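Local coordinates for protein B-agarase (Saccharophagus degradans, PDB 4BQ2) that probably hydrolyses beta-1,4 linkages of agarose as an exo-acting beta-agarase of glycoside hydrolase family 50, at residues 296-310 with 361-375. Sequence-based numbering, arbitrary orientation. Where two conformers were deposited one is given.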
loop_
_atom_site.group_PDB
_atom_site.type_symbol
_atom_site.label_atom_id
_atom_site.label_comp_id
_atom_site.label_asym_id
_atom_site.label_seq_id
_atom_site.Cartn_x
_atom_site.Cartn_y
_atom_site.Cartn_z
ATOM N N THR A 296 -9.401 -4.225 -14.546
ATOM C CA THR A 296 -8.345 -3.406 -15.178
ATOM C C THR A 296 -8.936 -2.653 -16.371
ATOM O O THR A 296 -9.787 -3.217 -17.067
ATOM C CB THR A 296 -7.136 -4.283 -15.612
ATOM O OG1 THR A 296 -6.048 -3.450 -16.033
ATOM C CG2 THR A 296 -7.501 -5.382 -16.692
ATOM N N MET A 297 -8.538 -1.386 -16.587
ATOM C CA MET A 297 -9.144 -0.588 -17.662
ATOM C C MET A 297 -8.850 -1.194 -19.048
ATOM O O MET A 297 -7.689 -1.462 -19.369
ATOM C CB MET A 297 -8.699 0.897 -17.605
ATOM C CG MET A 297 -9.128 1.705 -16.370
ATOM S SD MET A 297 -10.907 1.768 -16.059
ATOM C CE MET A 297 -11.004 3.294 -15.133
ATOM N N THR A 298 -9.902 -1.425 -19.842
ATOM C CA THR A 298 -9.739 -1.988 -21.194
ATOM C C THR A 298 -9.346 -0.986 -22.276
ATOM O O THR A 298 -8.840 -1.371 -23.351
ATOM C CB THR A 298 -11.003 -2.702 -21.696
ATOM O OG1 THR A 298 -12.060 -1.750 -21.830
ATOM C CG2 THR A 298 -11.427 -3.841 -20.757
ATOM N N GLY A 299 -9.595 0.292 -22.013
ATOM C CA GLY A 299 -9.382 1.320 -23.004
ATOM C C GLY A 299 -10.647 1.671 -23.762
ATOM O O GLY A 299 -10.615 2.556 -24.623
ATOM N N TYR A 300 -11.757 0.995 -23.460
ATOM C CA TYR A 300 -13.044 1.383 -24.041
ATOM C C TYR A 300 -13.908 2.251 -23.108
ATOM O O TYR A 300 -13.697 2.293 -21.876
ATOM C CB TYR A 300 -13.802 0.151 -24.537
ATOM C CG TYR A 300 -13.081 -0.564 -25.671
ATOM C CD1 TYR A 300 -12.034 -1.441 -25.406
ATOM C CD2 TYR A 300 -13.432 -0.335 -27.010
ATOM C CE1 TYR A 300 -11.362 -2.092 -26.430
ATOM C CE2 TYR A 300 -12.764 -0.976 -28.042
ATOM C CZ TYR A 300 -11.730 -1.860 -27.739
ATOM O OH TYR A 300 -11.048 -2.518 -28.737
ATOM N N ASP A 301 -14.891 2.936 -23.703
ATOM C CA ASP A 301 -15.816 3.764 -22.965
ATOM C C ASP A 301 -17.231 3.602 -23.525
ATOM O O ASP A 301 -17.421 3.064 -24.623
ATOM C CB ASP A 301 -15.350 5.232 -22.940
ATOM C CG ASP A 301 -15.807 5.974 -21.682
ATOM O OD1 ASP A 301 -16.601 5.416 -20.875
ATOM O OD2 ASP A 301 -15.372 7.135 -21.497
ATOM N N TYR A 302 -18.212 3.999 -22.733
ATOM C CA TYR A 302 -19.608 3.864 -23.109
ATOM C C TYR A 302 -20.221 5.252 -23.223
ATOM O O TYR A 302 -19.706 6.211 -22.634
ATOM C CB TYR A 302 -20.380 3.055 -22.058
ATOM C CG TYR A 302 -19.849 1.642 -21.809
ATOM C CD1 TYR A 302 -19.281 0.887 -22.838
ATOM C CD2 TYR A 302 -19.930 1.058 -20.538
ATOM C CE1 TYR A 302 -18.796 -0.399 -22.606
ATOM C CE2 TYR A 302 -19.441 -0.223 -20.307
ATOM C CZ TYR A 302 -18.883 -0.944 -21.351
ATOM O OH TYR A 302 -18.412 -2.216 -21.127
ATOM N N ASP A 303 -21.293 5.389 -23.997
ATOM C CA ASP A 303 -21.940 6.696 -24.077
ATOM C C ASP A 303 -22.737 6.918 -22.782
ATOM O O ASP A 303 -23.535 6.077 -22.360
ATOM C CB ASP A 303 -22.740 6.873 -25.379
ATOM C CG ASP A 303 -21.838 7.240 -26.584
ATOM O OD1 ASP A 303 -21.400 8.408 -26.689
ATOM O OD2 ASP A 303 -21.554 6.362 -27.427
ATOM N N GLN A 304 -22.456 8.051 -22.148
ATOM C CA GLN A 304 -22.823 8.354 -20.760
ATOM C C GLN A 304 -24.316 8.282 -20.437
ATOM O O GLN A 304 -24.681 8.080 -19.271
ATOM C CB GLN A 304 -22.194 9.674 -20.291
ATOM C CG GLN A 304 -20.669 9.664 -20.369
ATOM C CD GLN A 304 -20.030 8.611 -19.458
ATOM O OE1 GLN A 304 -19.467 7.617 -19.927
ATOM N NE2 GLN A 304 -20.119 8.827 -18.155
ATOM N N ALA A 305 -25.167 8.407 -21.455
ATOM C CA ALA A 305 -26.622 8.293 -21.269
ATOM C C ALA A 305 -27.030 6.889 -20.791
ATOM O O ALA A 305 -28.147 6.677 -20.283
ATOM C CB ALA A 305 -27.352 8.644 -22.565
ATOM N N THR A 306 -26.116 5.935 -20.954
ATOM C CA THR A 306 -26.379 4.547 -20.625
ATOM C C THR A 306 -25.731 4.137 -19.318
ATOM O O THR A 306 -25.938 3.020 -18.869
ATOM C CB THR A 306 -25.899 3.569 -21.735
ATOM O OG1 THR A 306 -24.458 3.524 -21.770
ATOM C CG2 THR A 306 -26.461 3.973 -23.100
ATOM N N VAL A 307 -24.951 5.032 -18.717
ATOM C CA VAL A 307 -24.320 4.743 -17.435
ATOM C C VAL A 307 -25.087 5.365 -16.256
ATOM O O VAL A 307 -25.266 6.587 -16.191
ATOM C CB VAL A 307 -22.855 5.229 -17.426
ATOM C CG1 VAL A 307 -22.162 4.814 -16.124
ATOM C CG2 VAL A 307 -22.109 4.696 -18.647
ATOM N N ALA A 308 -25.535 4.530 -15.319
ATOM C CA ALA A 308 -26.162 5.041 -14.096
ATOM C C ALA A 308 -25.152 5.905 -13.327
ATOM O O ALA A 308 -23.973 5.560 -13.235
ATOM C CB ALA A 308 -26.686 3.898 -13.225
ATOM N N GLN A 309 -25.600 7.039 -12.807
ATOM C CA GLN A 309 -24.703 7.883 -12.029
ATOM C C GLN A 309 -24.820 7.552 -10.544
ATOM O O GLN A 309 -25.843 7.035 -10.103
ATOM C CB GLN A 309 -24.954 9.371 -12.296
ATOM C CG GLN A 309 -23.775 10.280 -11.919
ATOM C CD GLN A 309 -22.406 9.722 -12.331
ATOM O OE1 GLN A 309 -21.608 9.306 -11.476
ATOM N NE2 GLN A 309 -22.131 9.707 -13.643
ATOM N N ARG A 310 -23.756 7.819 -9.791
ATOM C CA ARG A 310 -23.763 7.616 -8.341
ATOM C C ARG A 310 -24.818 8.498 -7.652
ATOM O O ARG A 310 -25.109 9.611 -8.110
ATOM C CB ARG A 310 -22.384 7.934 -7.754
ATOM C CG ARG A 310 -21.246 7.037 -8.234
ATOM C CD ARG A 310 -19.904 7.495 -7.669
ATOM N NE ARG A 310 -19.972 7.655 -6.208
ATOM C CZ ARG A 310 -19.822 6.660 -5.327
ATOM N NH1 ARG A 310 -19.561 5.418 -5.750
ATOM N NH2 ARG A 310 -19.920 6.911 -4.019
ATOM N N TYR A 361 -17.565 -1.301 -15.029
ATOM C CA TYR A 361 -17.413 0.096 -15.421
ATOM C C TYR A 361 -17.108 0.942 -14.187
ATOM O O TYR A 361 -17.845 0.887 -13.198
ATOM C CB TYR A 361 -18.658 0.629 -16.133
ATOM C CG TYR A 361 -18.402 1.988 -16.746
ATOM C CD1 TYR A 361 -17.881 2.103 -18.043
ATOM C CD2 TYR A 361 -18.628 3.166 -16.018
ATOM C CE1 TYR A 361 -17.622 3.347 -18.596
ATOM C CE2 TYR A 361 -18.361 4.420 -16.575
ATOM C CZ TYR A 361 -17.850 4.497 -17.862
ATOM O OH TYR A 361 -17.572 5.734 -18.421
ATOM N N ARG A 362 -16.039 1.729 -14.240
ATOM C CA ARG A 362 -15.767 2.664 -13.149
ATOM C C ARG A 362 -16.051 4.101 -13.598
ATOM O O ARG A 362 -15.702 4.475 -14.705
ATOM C CB ARG A 362 -14.332 2.486 -12.645
ATOM C CG ARG A 362 -14.109 1.194 -11.859
ATOM C CD ARG A 362 -15.154 0.991 -10.753
ATOM N NE ARG A 362 -14.768 -0.059 -9.802
ATOM C CZ ARG A 362 -15.621 -0.831 -9.132
ATOM N NH1 ARG A 362 -16.946 -0.719 -9.301
ATOM N NH2 ARG A 362 -15.140 -1.753 -8.297
ATOM N N ARG A 363 -16.705 4.895 -12.749
ATOM C CA ARG A 363 -17.108 6.257 -13.142
ATOM C C ARG A 363 -16.072 7.281 -12.721
ATOM O O ARG A 363 -16.151 8.446 -13.101
ATOM C CB ARG A 363 -18.503 6.582 -12.609
ATOM C CG ARG A 363 -19.549 5.600 -13.123
ATOM C CD ARG A 363 -20.789 5.634 -12.252
ATOM N NE ARG A 363 -20.652 4.756 -11.083
ATOM C CZ ARG A 363 -21.670 4.316 -10.340
ATOM N NH1 ARG A 363 -22.935 4.661 -10.629
ATOM N NH2 ARG A 363 -21.427 3.519 -9.303
ATOM N N SER A 364 -15.075 6.830 -11.972
ATOM C CA SER A 364 -13.958 7.689 -11.592
ATOM C C SER A 364 -12.704 6.835 -11.414
ATOM O O SER A 364 -12.774 5.598 -11.444
ATOM C CB SER A 364 -14.267 8.443 -10.302
ATOM O OG SER A 364 -14.490 7.515 -9.256
ATOM N N ALA A 365 -11.559 7.497 -11.246
ATOM C CA ALA A 365 -10.290 6.821 -11.006
ATOM C C ALA A 365 -9.458 7.770 -10.172
ATOM O O ALA A 365 -9.658 8.980 -10.246
ATOM C CB ALA A 365 -9.575 6.526 -12.321
ATOM N N HIS A 366 -8.527 7.244 -9.379
ATOM C CA HIS A 366 -7.646 8.132 -8.614
ATOM C C HIS A 366 -6.582 8.679 -9.552
ATOM O O HIS A 366 -6.280 9.879 -9.537
ATOM C CB HIS A 366 -6.995 7.397 -7.444
ATOM C CG HIS A 366 -5.837 8.126 -6.829
ATOM N ND1 HIS A 366 -5.977 9.003 -5.764
ATOM C CD2 HIS A 366 -4.514 8.087 -7.109
ATOM C CE1 HIS A 366 -4.781 9.457 -5.413
ATOM N NE2 HIS A 366 -3.879 8.915 -6.212
ATOM N N SER A 367 -6.024 7.800 -10.378
ATOM C CA SER A 367 -4.955 8.203 -11.303
ATOM C C SER A 367 -4.881 7.206 -12.437
ATOM O O SER A 367 -5.418 6.100 -12.333
ATOM C CB SER A 367 -3.622 8.267 -10.557
ATOM O OG SER A 367 -3.301 6.989 -10.028
ATOM N N GLY A 368 -4.214 7.596 -13.525
ATOM C CA GLY A 368 -4.098 6.752 -14.718
ATOM C C GLY A 368 -4.524 7.567 -15.931
ATOM O O GLY A 368 -4.981 8.704 -15.781
ATOM N N PRO A 369 -4.371 7.004 -17.149
ATOM C CA PRO A 369 -4.674 7.753 -18.384
ATOM C C PRO A 369 -6.171 7.982 -18.591
ATOM O O PRO A 369 -6.555 8.865 -19.354
ATOM C CB PRO A 369 -4.109 6.858 -19.499
ATOM C CG PRO A 369 -4.038 5.480 -18.912
ATOM C CD PRO A 369 -3.827 5.660 -17.421
ATOM N N LEU A 370 -7.018 7.216 -17.911
ATOM C CA LEU A 370 -8.474 7.390 -18.081
ATOM C C LEU A 370 -9.178 7.739 -16.774
ATOM O O LEU A 370 -8.837 7.195 -15.716
ATOM C CB LEU A 370 -9.098 6.125 -18.652
ATOM C CG LEU A 370 -8.517 5.617 -19.972
ATOM C CD1 LEU A 370 -8.999 4.197 -20.200
ATOM C CD2 LEU A 370 -8.927 6.527 -21.131
ATOM N N LYS A 371 -10.150 8.647 -16.854
ATOM C CA LYS A 371 -10.877 9.119 -15.659
ATOM C C LYS A 371 -12.094 8.258 -15.372
ATOM O O LYS A 371 -12.676 8.322 -14.288
ATOM C CB LYS A 371 -11.278 10.600 -15.804
ATOM C CG LYS A 371 -10.078 11.526 -15.955
ATOM C CD LYS A 371 -10.313 12.885 -15.316
ATOM C CE LYS A 371 -9.122 13.792 -15.568
ATOM N NZ LYS A 371 -9.056 14.144 -17.022
ATOM N N ARG A 372 -12.462 7.445 -16.356
ATOM C CA ARG A 372 -13.601 6.554 -16.259
ATOM C C ARG A 372 -13.470 5.569 -17.413
ATOM O O ARG A 372 -12.722 5.797 -18.375
ATOM C CB ARG A 372 -14.906 7.331 -16.445
ATOM C CG ARG A 372 -14.984 8.000 -17.812
ATOM C CD ARG A 372 -16.287 8.748 -18.047
ATOM N NE ARG A 372 -16.494 8.925 -19.492
ATOM C CZ ARG A 372 -17.053 9.994 -20.071
ATOM N NH1 ARG A 372 -17.499 11.006 -19.340
ATOM N NH2 ARG A 372 -17.176 10.044 -21.393
ATOM N N GLY A 373 -14.210 4.471 -17.346
ATOM C CA GLY A 373 -14.096 3.530 -18.438
ATOM C C GLY A 373 -14.524 2.121 -18.143
ATOM O O GLY A 373 -14.786 1.732 -16.977
ATOM N N GLU A 374 -14.621 1.366 -19.226
ATOM C CA GLU A 374 -14.866 -0.055 -19.141
ATOM C C GLU A 374 -13.623 -0.735 -18.544
ATOM O O GLU A 374 -12.475 -0.321 -18.781
ATOM C CB GLU A 374 -15.220 -0.605 -20.528
ATOM C CG GLU A 374 -15.318 -2.127 -20.611
ATOM C CD GLU A 374 -15.293 -2.623 -22.046
ATOM O OE1 GLU A 374 -14.175 -2.852 -22.583
ATOM O OE2 GLU A 374 -16.392 -2.792 -22.626
ATOM N N ALA A 375 -13.872 -1.733 -17.701
ATOM C CA ALA A 375 -12.807 -2.534 -17.125
ATOM C C ALA A 375 -13.195 -4.022 -17.234
ATOM O O ALA A 375 -14.363 -4.342 -17.491
ATOM C CB ALA A 375 -12.542 -2.091 -15.685
HETATM O O HOH W 1 -11.368 1.830 -20.276
HETATM O O HOH W 2 -12.637 6.885 -20.914
#
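E374 meets T298, Y300 and Y302 where strand 373-376 adjoins strand 296-301 in a four-stranded antiparallel sheet; strand 359-362 flanks 373-376 on its other side. M297 and A375 form a non-hydrogen-bonded pair, their CA atoms 4.2 Å apart; beyond it, T298 N donates to E374 O, and E374 N to Y300 O. Between these bonds strand 296-301 breaks, and a water spans the gap, held by G299 N, Y300 O and E374 O.

Followed outward, the E374 side chain starts at CB, 3.5 Å from Y300 O. E374 CG stands anti to the backbone N (chi1 172°) and comes within 3.1 Å of Y302 OH; chi2 of -165° carries CD straight on, bringing the carboxylate between two hydroxyls. T298 OG1 donates to E374 OE1 across 2.5 Å, on the anti side; Y302 OH donates to E374 OE2 across 2.6 Å, using the anti lone pair. R334 adds a salt bridge to OE2, consistent with an ionised carboxylate. T298 OG1 also accepts from Y300 N, an ST turn.

D301 divides its oxygens: OD1 takes Y361 OH (2.7 Å) on its syn lone pair, and OD2 takes R372 NE (2.9 Å) in a salt bridge. R310 CG sits over the centre of the R363 guanidinium, whose NE is paired with E318, while R363 NH1 donates to A308 O, 2.9 Å away and 55° out of the carbonyl plane.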